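Local coordinates for In2-1 family protein, glutathione transferase lambda3 (Populus trichocarpa, PDB 4PQI), which binds glutathione as a monomeric plant transferase of the Lambda class and probably catalyses glutathione-dependent thiol-transfer reactions, at residues R70-W73 and Y74-V78; C41-A44 and Q45-W48; T50-K54 and G55-E59; S86-N90 and G91-G95. One frame throughout, in Å; residues are numbered along the deposited sequence.

Interaction 1: R70-W73 and Y74-V78. With GSH (glutathione), chain B.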
loop_
_atom_site.group_PDB
_atom_site.type_symbol
_atom_site.label_atom_id
_atom_site.label_comp_id
_atom_site.label_asym_id
_atom_site.label_seq_id
_atom_site.Cartn_x
_atom_site.Cartn_y
_atom_site.Cartn_z
ATOM N N ARG A 70 0.760 -2.294 21.479
ATOM C CA ARG A 70 2.039 -1.826 20.968
ATOM C C ARG A 70 2.951 -1.348 22.088
ATOM O O ARG A 70 2.474 -0.902 23.125
ATOM C CB ARG A 70 1.824 -0.726 19.912
ATOM C CG ARG A 70 1.587 0.677 20.445
ATOM C CD ARG A 70 1.069 1.585 19.323
ATOM N NE ARG A 70 -0.288 1.208 18.928
ATOM C CZ ARG A 70 -1.132 1.986 18.254
ATOM N NH1 ARG A 70 -0.774 3.206 17.891
ATOM N NH2 ARG A 70 -2.356 1.549 17.957
ATOM N N PRO A 71 4.272 -1.451 21.885
ATOM C CA PRO A 71 5.180 -0.929 22.912
ATOM C C PRO A 71 4.976 0.572 23.075
ATOM O O PRO A 71 4.866 1.304 22.076
ATOM C CB PRO A 71 6.571 -1.202 22.338
ATOM C CG PRO A 71 6.374 -2.144 21.200
ATOM C CD PRO A 71 4.985 -1.938 20.696
ATOM N N ALA A 72 4.873 0.999 24.328
ATOM C CA ALA A 72 4.727 2.395 24.686
ATOM C C ALA A 72 5.887 3.247 24.158
ATOM O O ALA A 72 5.710 4.445 23.920
ATOM C CB ALA A 72 4.616 2.537 26.225
ATOM N N TRP A 73 7.069 2.649 23.982
ATOM C CA TRP A 73 8.213 3.428 23.483
ATOM C C TRP A 73 8.011 3.986 22.071
ATOM O O TRP A 73 8.725 4.893 21.628
ATOM C CB TRP A 73 9.540 2.648 23.569
ATOM C CG TRP A 73 9.602 1.268 22.943
ATOM C CD1 TRP A 73 9.704 0.070 23.620
ATOM C CD2 TRP A 73 9.615 0.927 21.536
ATOM N NE1 TRP A 73 9.749 -0.975 22.729
ATOM C CE2 TRP A 73 9.697 -0.481 21.448
ATOM C CE3 TRP A 73 9.546 1.672 20.351
ATOM C CZ2 TRP A 73 9.728 -1.156 20.232
ATOM C CZ3 TRP A 73 9.568 0.992 19.128
ATOM C CH2 TRP A 73 9.662 -0.406 19.084
ATOM N N TYR A 74 7.039 3.450 21.352
ATOM C CA TYR A 74 6.816 3.932 19.992
ATOM C C TYR A 74 6.237 5.378 19.957
ATOM O O TYR A 74 6.858 6.278 19.378
ATOM C CB TYR A 74 6.036 2.901 19.153
ATOM C CG TYR A 74 5.839 3.332 17.722
ATOM C CD1 TYR A 74 6.916 3.384 16.844
ATOM C CD2 TYR A 74 4.582 3.682 17.249
ATOM C CE1 TYR A 74 6.759 3.799 15.532
ATOM C CE2 TYR A 74 4.400 4.091 15.922
ATOM C CZ TYR A 74 5.496 4.146 15.076
ATOM O OH TYR A 74 5.349 4.545 13.782
ATOM N N PRO A 75 5.077 5.622 20.604
ATOM C CA PRO A 75 4.650 7.025 20.647
ATOM C C PRO A 75 5.540 7.883 21.534
ATOM O O PRO A 75 5.731 9.057 21.215
ATOM C CB PRO A 75 3.236 6.951 21.246
ATOM C CG PRO A 75 3.199 5.680 21.965
ATOM C CD PRO A 75 4.063 4.729 21.199
ATOM N N GLU A 76 6.087 7.312 22.609
ATOM C CA GLU A 76 6.876 8.098 23.549
ATOM C C GLU A 76 8.263 8.457 23.018
ATOM O O GLU A 76 8.736 9.549 23.242
ATOM C CB GLU A 76 6.992 7.385 24.902
ATOM C CG GLU A 76 5.676 7.282 25.668
ATOM C CD GLU A 76 5.813 6.538 27.007
ATOM O OE1 GLU A 76 6.960 6.349 27.482
ATOM O OE2 GLU A 76 4.771 6.142 27.580
ATOM N N LYS A 77 8.908 7.544 22.302
ATOM C CA LYS A 77 10.317 7.721 21.967
ATOM C C LYS A 77 10.630 7.752 20.473
ATOM O O LYS A 77 11.708 8.209 20.084
ATOM C CB LYS A 77 11.163 6.638 22.649
ATOM C CG LYS A 77 11.265 6.838 24.149
ATOM C CD LYS A 77 11.933 5.651 24.815
ATOM C CE LYS A 77 11.922 5.780 26.338
ATOM N NZ LYS A 77 12.333 4.494 26.996
ATOM N N VAL A 78 9.705 7.281 19.638
ATOM C CA VAL A 78 9.997 7.195 18.209
ATOM C C VAL A 78 9.152 8.175 17.404
ATOM O O VAL A 78 9.688 9.042 16.679
ATOM C CB VAL A 78 9.830 5.744 17.667
ATOM C CG1 VAL A 78 10.111 5.665 16.165
ATOM C CG2 VAL A 78 10.763 4.770 18.439
HETATM N N1 GSH B . -2.429 8.852 6.716
HETATM C CA1 GSH B . -1.574 7.842 7.322
HETATM C C1 GSH B . -0.648 7.258 6.285
HETATM O O11 GSH B . 0.526 6.926 6.558
HETATM O O12 GSH B . -1.037 7.116 5.111
HETATM C CB1 GSH B . -2.450 6.765 7.960
HETATM C CG1 GSH B . -1.649 5.596 8.521
HETATM C CD1 GSH B . -2.542 4.813 9.462
HETATM O OE1 GSH B . -3.811 5.306 9.794
HETATM N N2 GSH B . -2.125 3.653 9.960
HETATM C CA2 GSH B . -2.994 2.944 10.886
HETATM C C2 GSH B . -2.559 3.153 12.309
HETATM O O2 GSH B . -1.200 3.310 12.623
HETATM C CB2 GSH B . -2.997 1.452 10.567
HETATM S SG2 GSH B . -4.174 1.038 9.260
HETATM N N3 GSH B . -3.497 3.167 13.241
HETATM C CA3 GSH B . -3.160 2.904 14.627
HETATM C C3 GSH B . -3.549 4.083 15.482
HETATM O O31 GSH B . -3.299 4.088 16.713
HETATM O O32 GSH B . -4.122 5.071 14.957
#
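Tyr74 sends its backbone N to the carbonyl of Pro71; the hydrogen bond from Tyr74 N to Pro71 O is 3.1 Å long. Tyr74 CB lies 3.9 Å from CE3 of the Trp73 indole, but with CG anti to the backbone N (chi1 -177°) the phenol leads away from residues 70-73, and its OH is hydrogen-bonded to Lys83 O and Ser86 OG. Pro75 has no N-H to give and packs instead, Pro75 CD 3.2 Å from Ala72 O. Glu76 N takes that same oxygen, Ala72 O, at 3.2 Å.

These bonds start the short helix 73-78, which follows the second strand of the thioredoxin-like half of the glutathione transferase fold. Just before it, Arg70 faces the ligand: Arg70 NH1 at 2.9 Å and Arg70 NH2 at 3.0 Å both donate to O31 of the glutathione glycyl carboxylate, an oxygen that lies in the guanidinium plane. Asn82 OD1 and Leu67 O accept from the same two nitrogens, which should fix the rotation of the group.

Lys77 N closes the next turn on Trp73 O at 2.7 Å, with a bent N-H...O angle of 141°. Val78, ending a wider pi-type turn that spans 74-78, sets its CG2 3.8 Å from Trp73 CE3, alongside the indole whose NE1 is held by Ala23 O.

Interaction 2: C41-A44 and Q45-W48. With GSH (glutathione), chain B.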
loop_
_atom_site.group_PDB
_atom_site.type_symbol
_atom_site.label_atom_id
_atom_site.label_comp_id
_atom_site.label_asym_id
_atom_site.label_seq_id
_atom_site.Cartn_x
_atom_site.Cartn_y
_atom_site.Cartn_z
ATOM N N CYS A 41 -1.354 -3.603 7.964
ATOM C CA CYS A 41 -1.777 -2.229 7.714
ATOM C C CYS A 41 -1.565 -1.904 6.237
ATOM O O CYS A 41 -0.437 -2.043 5.735
ATOM C CB CYS A 41 -0.985 -1.246 8.577
ATOM S SG CYS A 41 -1.128 0.488 8.050
ATOM N N PRO A 42 -2.641 -1.490 5.547
ATOM C CA PRO A 42 -2.580 -1.198 4.108
ATOM C C PRO A 42 -1.789 0.081 3.795
ATOM O O PRO A 42 -1.205 0.170 2.709
ATOM C CB PRO A 42 -4.062 -1.074 3.698
ATOM C CG PRO A 42 -4.773 -0.700 4.946
ATOM C CD PRO A 42 -4.005 -1.324 6.091
ATOM N N PHE A 43 -1.738 1.040 4.722
ATOM C CA PHE A 43 -0.929 2.243 4.479
ATOM C C PHE A 43 0.551 1.868 4.511
ATOM O O PHE A 43 1.321 2.267 3.632
ATOM C CB PHE A 43 -1.221 3.348 5.493
ATOM C CG PHE A 43 -2.623 3.891 5.412
ATOM C CD1 PHE A 43 -2.954 4.860 4.473
ATOM C CD2 PHE A 43 -3.609 3.433 6.283
ATOM C CE1 PHE A 43 -4.252 5.363 4.398
ATOM C CE2 PHE A 43 -4.899 3.928 6.215
ATOM C CZ PHE A 43 -5.224 4.894 5.265
ATOM N N ALA A 44 0.933 1.088 5.522
ATOM C CA ALA A 44 2.293 0.567 5.609
ATOM C C ALA A 44 2.625 -0.370 4.438
ATOM O O ALA A 44 3.751 -0.385 3.941
ATOM C CB ALA A 44 2.494 -0.154 6.940
ATOM N N GLN A 45 1.642 -1.153 3.998
ATOM C CA GLN A 45 1.874 -2.053 2.880
ATOM C C GLN A 45 2.380 -1.306 1.654
ATOM O O GLN A 45 3.247 -1.813 0.951
ATOM C CB GLN A 45 0.616 -2.838 2.527
ATOM C CG GLN A 45 0.867 -3.938 1.505
ATOM C CD GLN A 45 -0.379 -4.716 1.193
ATOM O OE1 GLN A 45 -1.470 -4.365 1.659
ATOM N NE2 GLN A 45 -0.233 -5.798 0.428
ATOM N N ARG A 46 1.848 -0.106 1.413
ATOM C CA ARG A 46 2.354 0.749 0.338
ATOM C C ARG A 46 3.876 0.857 0.412
ATOM O O ARG A 46 4.565 0.643 -0.569
ATOM C CB ARG A 46 1.751 2.145 0.419
ATOM C CG ARG A 46 0.297 2.266 0.006
ATOM C CD ARG A 46 -0.262 3.602 0.487
ATOM N NE ARG A 46 -1.575 3.924 -0.088
ATOM C CZ ARG A 46 -2.316 4.967 0.281
ATOM N NH1 ARG A 46 -1.895 5.782 1.249
ATOM N NH2 ARG A 46 -3.490 5.190 -0.296
ATOM N N VAL A 47 4.402 1.181 1.588
ATOM C CA VAL A 47 5.836 1.407 1.698
ATOM C C VAL A 47 6.579 0.084 1.581
ATOM O O VAL A 47 7.653 0.003 0.960
ATOM C CB VAL A 47 6.194 2.113 3.013
ATOM C CG1 VAL A 47 7.657 2.517 3.002
ATOM C CG2 VAL A 47 5.297 3.336 3.213
ATOM N N TRP A 48 5.991 -0.961 2.152
ATOM C CA TRP A 48 6.549 -2.308 2.072
ATOM C C TRP A 48 6.797 -2.772 0.623
ATOM O O TRP A 48 7.886 -3.227 0.287
ATOM C CB TRP A 48 5.611 -3.264 2.798
ATOM C CG TRP A 48 6.147 -4.634 3.047
ATOM C CD1 TRP A 48 7.375 -5.130 2.692
ATOM C CD2 TRP A 48 5.459 -5.701 3.704
ATOM N NE1 TRP A 48 7.487 -6.435 3.095
ATOM C CE2 TRP A 48 6.326 -6.809 3.720
ATOM C CE3 TRP A 48 4.190 -5.825 4.281
ATOM C CZ2 TRP A 48 5.962 -8.029 4.294
ATOM C CZ3 TRP A 48 3.838 -7.029 4.850
ATOM C CH2 TRP A 48 4.712 -8.116 4.848
HETATM N N1 GSH B . -2.429 8.852 6.716
HETATM C CA1 GSH B . -1.574 7.842 7.322
HETATM C C1 GSH B . -0.648 7.258 6.285
HETATM O O11 GSH B . 0.526 6.926 6.558
HETATM O O12 GSH B . -1.037 7.116 5.111
HETATM C CB1 GSH B . -2.450 6.765 7.960
HETATM C CG1 GSH B . -1.649 5.596 8.521
HETATM C CD1 GSH B . -2.542 4.813 9.462
HETATM O OE1 GSH B . -3.811 5.306 9.794
HETATM N N2 GSH B . -2.125 3.653 9.960
HETATM C CA2 GSH B . -2.994 2.944 10.886
HETATM C C2 GSH B . -2.559 3.153 12.309
HETATM O O2 GSH B . -1.200 3.310 12.623
HETATM C CB2 GSH B . -2.997 1.452 10.567
HETATM S SG2 GSH B . -4.174 1.038 9.260
HETATM N N3 GSH B . -3.497 3.167 13.241
HETATM C CA3 GSH B . -3.160 2.904 14.627
HETATM C C3 GSH B . -3.549 4.083 15.482
HETATM O O31 GSH B . -3.299 4.088 16.713
HETATM O O32 GSH B . -4.122 5.071 14.957
#
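Gln45 has its backbone N hydrogen-bonded to Cys41 O at 2.9 Å. Its CB rests against the carbonyl oxygens of Cys41 and Pro42, and from there the chain runs out straight, CG anti to the backbone N (chi1 -171°). The buried amide at its end is satisfied by Arg188, which meets OE1, and by Thr224 and Glu187, which meet NE2.

Ala44 is gripped at both ends of its peptide frame. Ala44 N donates to Cys41 SG at 3.3 Å in an almost straight line (173°), so Cys41 caps the helix through its SG. Ala44 O receives Trp48 N at 2.9 Å. The same Cys41 SG lies 3.3 Å from glutathione SG2, close but too far for a disulfide, an arrangement consistent with a thiol-transferase site at a helix start.

The side chains of Phe43 and Arg46 leave the helix alongside each other. Arg46 NH1 comes to the ring edge, 3.5 Å from Phe43 CD1, with the guanidinium and ring planes nearly perpendicular. One ring face carries the gamma-glutamyl part of glutathione, whose CB1 sits 3.8 Å above the Phe43 ring plane, over its centre. Replacing Phe43 by an alanine would remove the ring and is likely to leave the glutamyl chain without its platform and Arg46 NH1 without the aromatic edge beside it, though Ser97 still holds it.

Arg46 is also held by Ala181. Thus the first turns of helix 42-54, central in the beta-alpha-beta unit between strands 33-37 and 60-64, lie between helix 177-197, where Phe185 meets Phe43 edge-to-face, and helix 97-107.

Interaction 3: T50-K54 and G55-E59. With CA (calcium ion), chain E.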
loop_
_atom_site.group_PDB
_atom_site.type_symbol
_atom_site.label_atom_id
_atom_site.label_comp_id
_atom_site.label_asym_id
_atom_site.label_seq_id
_atom_site.Cartn_x
_atom_site.Cartn_y
_atom_site.Cartn_z
ATOM N N THR A 50 7.011 -0.893 -2.056
ATOM C CA THR A 50 8.001 -0.010 -2.660
ATOM C C THR A 50 9.418 -0.434 -2.267
ATOM O O THR A 50 10.305 -0.527 -3.123
ATOM C CB THR A 50 7.764 1.498 -2.297
ATOM O OG1 THR A 50 6.423 1.885 -2.608
ATOM C CG2 THR A 50 8.715 2.383 -3.055
ATOM N N ARG A 51 9.618 -0.703 -0.977
ATOM C CA ARG A 51 10.896 -1.193 -0.444
ATOM C C ARG A 51 11.371 -2.435 -1.188
ATOM O O ARG A 51 12.538 -2.536 -1.599
ATOM C CB ARG A 51 10.727 -1.524 1.042
ATOM C CG ARG A 51 11.882 -2.281 1.692
ATOM C CD ARG A 51 11.474 -2.645 3.121
ATOM N NE ARG A 51 12.385 -3.553 3.817
ATOM C CZ ARG A 51 12.252 -4.877 3.879
ATOM N NH1 ARG A 51 11.269 -5.505 3.244
ATOM N NH2 ARG A 51 13.132 -5.582 4.565
ATOM N N ASN A 52 10.446 -3.377 -1.350
ATOM C CA ASN A 52 10.719 -4.650 -1.997
ATOM C C ASN A 52 11.093 -4.458 -3.469
ATOM O O ASN A 52 12.153 -4.907 -3.912
ATOM C CB ASN A 52 9.510 -5.589 -1.855
ATOM C CG ASN A 52 9.270 -6.046 -0.406
ATOM O OD1 ASN A 52 10.044 -5.722 0.498
ATOM N ND2 ASN A 52 8.187 -6.792 -0.188
ATOM N N PHE A 53 10.232 -3.777 -4.215
ATOM C CA PHE A 53 10.454 -3.580 -5.647
ATOM C C PHE A 53 11.795 -2.911 -5.975
ATOM O O PHE A 53 12.513 -3.355 -6.872
ATOM C CB PHE A 53 9.307 -2.788 -6.264
ATOM C CG PHE A 53 9.293 -2.832 -7.757
ATOM C CD1 PHE A 53 8.586 -3.825 -8.428
ATOM C CD2 PHE A 53 9.994 -1.890 -8.497
ATOM C CE1 PHE A 53 8.572 -3.877 -9.812
ATOM C CE2 PHE A 53 9.986 -1.937 -9.888
ATOM C CZ PHE A 53 9.269 -2.927 -10.542
ATOM N N LYS A 54 12.149 -1.864 -5.237
ATOM C CA LYS A 54 13.391 -1.146 -5.510
ATOM C C LYS A 54 14.643 -1.917 -5.059
ATOM O O LYS A 54 15.775 -1.537 -5.385
ATOM C CB LYS A 54 13.345 0.275 -4.925
ATOM C CG LYS A 54 12.196 1.129 -5.455
ATOM C CD LYS A 54 12.299 2.608 -5.019
ATOM C CE LYS A 54 13.562 3.272 -5.545
ATOM N NZ LYS A 54 13.388 3.829 -6.924
ATOM N N GLY A 55 14.427 -3.017 -4.342
ATOM C CA GLY A 55 15.506 -3.876 -3.889
ATOM C C GLY A 55 16.142 -3.330 -2.633
ATOM O O GLY A 55 17.339 -3.493 -2.429
ATOM N N LEU A 56 15.343 -2.674 -1.797
ATOM C CA LEU A 56 15.855 -2.033 -0.581
ATOM C C LEU A 56 15.609 -2.830 0.710
ATOM O O LEU A 56 15.550 -2.258 1.796
ATOM C CB LEU A 56 15.270 -0.627 -0.435
ATOM C CG LEU A 56 15.474 0.306 -1.631
ATOM C CD1 LEU A 56 14.639 1.588 -1.503
ATOM C CD2 LEU A 56 16.948 0.640 -1.793
ATOM N N GLN A 57 15.490 -4.147 0.599
ATOM C CA GLN A 57 15.160 -4.970 1.763
ATOM C C GLN A 57 16.267 -5.024 2.818
ATOM O O GLN A 57 15.986 -4.956 4.019
ATOM C CB GLN A 57 14.750 -6.369 1.331
ATOM C CG GLN A 57 13.459 -6.382 0.522
ATOM C CD GLN A 57 13.295 -7.666 -0.271
ATOM O OE1 GLN A 57 13.815 -7.787 -1.374
ATOM N NE2 GLN A 57 12.589 -8.638 0.303
ATOM N N ASP A 58 17.522 -5.116 2.383
ATOM C CA ASP A 58 18.618 -5.107 3.339
ATOM C C ASP A 58 18.855 -3.716 3.909
ATOM O O ASP A 58 19.220 -3.580 5.076
ATOM C CB ASP A 58 19.912 -5.648 2.733
ATOM C CG ASP A 58 20.916 -6.036 3.799
ATOM O OD1 ASP A 58 20.813 -7.170 4.320
ATOM O OD2 ASP A 58 21.786 -5.203 4.142
ATOM N N GLU A 59 18.656 -2.696 3.076
ATOM C CA GLU A 59 18.826 -1.299 3.482
ATOM C C GLU A 59 17.816 -0.840 4.538
ATOM O O GLU A 59 18.164 -0.122 5.486
ATOM C CB GLU A 59 18.720 -0.373 2.259
ATOM C CG GLU A 59 19.890 -0.451 1.285
ATOM C CD GLU A 59 19.801 -1.637 0.335
ATOM O OE1 GLU A 59 18.806 -2.392 0.409
ATOM O OE2 GLU A 59 20.725 -1.804 -0.492
HETATM CA CA CA E . 19.596 -3.619 -1.657
HETATM O O HOH W 1 18.542 -5.278 -0.446
HETATM O O HOH W 2 21.569 -4.796 -0.322
HETATM O O HOH W 3 19.989 -4.998 -3.705
HETATM O O HOH W 4 20.074 -1.711 -3.211
#
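Arg51, in the last turn of helix 42-54, lays its guanidinium across Gln57, in the loop that follows. From Arg51 CB the chain sets off with CG anti to the backbone N (chi1 169°), and Arg51 CG passes 3.7 Å from Leu56 O. It stays extended as far as NE, which donates to Ile60 O. Gln57 CA then lies over one face of the Arg51 guanidinium, 3.4 Å above its plane and toward the rim. Arg51 NH1 meets the aliphatic Gln57 CG at 3.6 Å. Arg51 NH2 makes a weak, strongly bent hydrogen bond to Gln57 O, 3.0 Å away, and its stronger partner is Glu13, in a salt bridge. A leucine in place of Arg51 would probably leave Glu13 without its mate, Ile60 O without this donor and Gln57 CA without the flat group against it.

The backbone at this helix end forms a Schellman motif: Leu56 N reaches back to Arg51 O at 2.8 Å and Gly55 N to Asn52 O at 3.0 Å, with Gly55 at positive phi (82°). The turn delivers Gly55 O to the calcium ion at 2.4 Å. Both carboxylate oxygens of Glu59 bind the ion too, and four waters complete its shell, one of them accepting from Asp58 N.

Helix 42-54 thereby hands over to strand 60-64, with the N-terminal segment near Val11 and Glu13 fastened on one flank and Thr50 touching helices 97-107 and 177-197.

Interaction 4: S86-N90 and G91-G95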
loop_
_atom_site.group_PDB
_atom_site.type_symbol
_atom_site.label_atom_id
_atom_site.label_comp_id
_atom_site.label_asym_id
_atom_site.label_seq_id
_atom_site.Cartn_x
_atom_site.Cartn_y
_atom_site.Cartn_z
ATOM N N SER A 86 6.186 4.671 9.766
ATOM C CA SER A 86 7.118 5.773 9.865
ATOM C C SER A 86 8.492 5.240 9.467
ATOM O O SER A 86 8.793 4.067 9.637
ATOM C CB SER A 86 7.127 6.396 11.274
ATOM O OG SER A 86 7.584 5.454 12.236
ATOM N N LEU A 87 9.309 6.104 8.897
ATOM C CA LEU A 87 10.612 5.682 8.439
ATOM C C LEU A 87 11.700 6.432 9.194
ATOM O O LEU A 87 11.679 7.665 9.265
ATOM C CB LEU A 87 10.758 5.959 6.953
ATOM C CG LEU A 87 12.065 5.482 6.320
ATOM C CD1 LEU A 87 11.987 3.987 6.033
ATOM C CD2 LEU A 87 12.291 6.272 5.043
ATOM N N GLU A 88 12.645 5.669 9.736
ATOM C CA GLU A 88 13.805 6.212 10.424
ATOM C C GLU A 88 14.977 6.263 9.465
ATOM O O GLU A 88 15.490 5.213 9.050
ATOM C CB GLU A 88 14.177 5.319 11.614
ATOM C CG GLU A 88 15.455 5.760 12.345
ATOM C CD GLU A 88 15.811 4.849 13.493
ATOM O OE1 GLU A 88 14.909 4.100 13.935
ATOM O OE2 GLU A 88 16.987 4.879 13.951
ATOM N N HIS A 89 15.413 7.474 9.119
ATOM C CA HIS A 89 16.466 7.644 8.114
ATOM C C HIS A 89 17.044 9.058 8.212
ATOM O O HIS A 89 16.297 10.014 8.389
ATOM C CB HIS A 89 15.888 7.392 6.718
ATOM C CG HIS A 89 16.887 7.488 5.607
ATOM N ND1 HIS A 89 17.935 6.604 5.460
ATOM C CD2 HIS A 89 16.994 8.369 4.582
ATOM C CE1 HIS A 89 18.642 6.935 4.395
ATOM N NE2 HIS A 89 18.092 8.004 3.843
ATOM N N ASN A 90 18.367 9.185 8.121
ATOM C CA ASN A 90 19.022 10.503 8.168
ATOM C C ASN A 90 18.670 11.311 9.428
ATOM O O ASN A 90 18.489 12.520 9.361
ATOM C CB ASN A 90 18.710 11.330 6.919
ATOM C CG ASN A 90 19.476 10.868 5.687
ATOM O OD1 ASN A 90 20.220 9.891 5.725
ATOM N ND2 ASN A 90 19.285 11.578 4.581
ATOM N N GLY A 91 18.551 10.629 10.567
ATOM C CA GLY A 91 18.382 11.310 11.836
ATOM C C GLY A 91 16.995 11.891 12.065
ATOM O O GLY A 91 16.824 12.753 12.905
ATOM N N LYS A 92 16.010 11.418 11.321
ATOM C CA LYS A 92 14.619 11.780 11.591
ATOM C C LYS A 92 13.677 10.619 11.354
ATOM O O LYS A 92 14.031 9.649 10.689
ATOM C CB LYS A 92 14.169 13.002 10.780
ATOM C CG LYS A 92 14.495 12.957 9.309
ATOM C CD LYS A 92 14.045 14.234 8.619
ATOM C CE LYS A 92 14.795 14.450 7.303
ATOM N NZ LYS A 92 16.273 14.517 7.511
ATOM N N ILE A 93 12.476 10.735 11.917
ATOM C CA ILE A 93 11.399 9.794 11.692
ATOM C C ILE A 93 10.331 10.480 10.842
ATOM O O ILE A 93 9.744 11.468 11.269
ATOM C CB ILE A 93 10.757 9.364 13.033
ATOM C CG1 ILE A 93 11.827 8.903 14.027
ATOM C CG2 ILE A 93 9.737 8.271 12.811
ATOM C CD1 ILE A 93 12.463 7.574 13.671
ATOM N N THR A 94 10.082 9.960 9.641
ATOM C CA THR A 94 9.110 10.564 8.722
ATOM C C THR A 94 7.887 9.665 8.572
ATOM O O THR A 94 8.035 8.454 8.416
ATOM C CB THR A 94 9.751 10.794 7.333
ATOM O OG1 THR A 94 10.947 11.556 7.500
ATOM C CG2 THR A 94 8.784 11.515 6.381
ATOM N N GLY A 95 6.689 10.258 8.601
ATOM C CA GLY A 95 5.453 9.496 8.481
ATOM C C GLY A 95 4.746 9.802 7.174
ATOM O O GLY A 95 5.324 10.468 6.317
HETATM O O HOH W 5 12.933 9.787 7.593
HETATM O O HOH W 6 17.079 13.623 4.521
#
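Leu87 and Thr94 form an antiparallel hydrogen-bonded pair: Leu87 N to Thr94 O measures 2.7 Å and Thr94 N to Leu87 O 2.8 Å. His89 and Lys92 repeat the pattern nearer the turn, straight in one direction (His89 N to Lys92 O, 3.0 Å) and longer in the other, Lys92 N standing 3.3 Å from His89 O. CA-H...O contacts, such as Ile93 CA to Leu87 O, fill in between.

Apolar packing centres on Ile93. With CG1 anti to the carbonyl carbon (chi1 -51°), its two branches diverge: Ile93 CD1 meets Glu88 CB at 3.5 Å and Ile93 CG2 meets Ser86 CB at 3.6 Å. The Glu88 carboxylate goes on to Lys34, Phe29 N and Tyr36 OH, so this buried acid is paired.

Water bridges come next. One water links Thr94 OG1 with Leu87 O; another accepts from both Asn90 ND2 and Lys92 NZ at the tip.

Asn90 and Gly91 both have positive phi (56° and 75°), which makes the link from His89 to Lys92 a type I' turn. Such a tight two-residue hairpin, strand 86-89 with edge strand 92-95, closes the thioredoxin-like sheet of glutathione transferases.

In the fold
All four contacts belong to the thioredoxin-like N-terminal half and come along the chain in the order interaction 2, 3, 1, 4. Interactions 2 and 3 share helix 42-54, at its start and its exit, with centres about 13 Å apart. Interaction 1 lies beyond strand 60-64, its centre about 19 Å from that of interaction 2, yet both touch the same glutathione. Interaction 4 supplies the last two strands of the four-stranded sheet and touches interaction 1, their centres about 14 Å apart. The glutathione is met by a helix start at one end and a distant loop at the other, with further bonds from Lys83, Val84, Glu96 and Ser97, while a calcium ion is bound just past the other end of that helix.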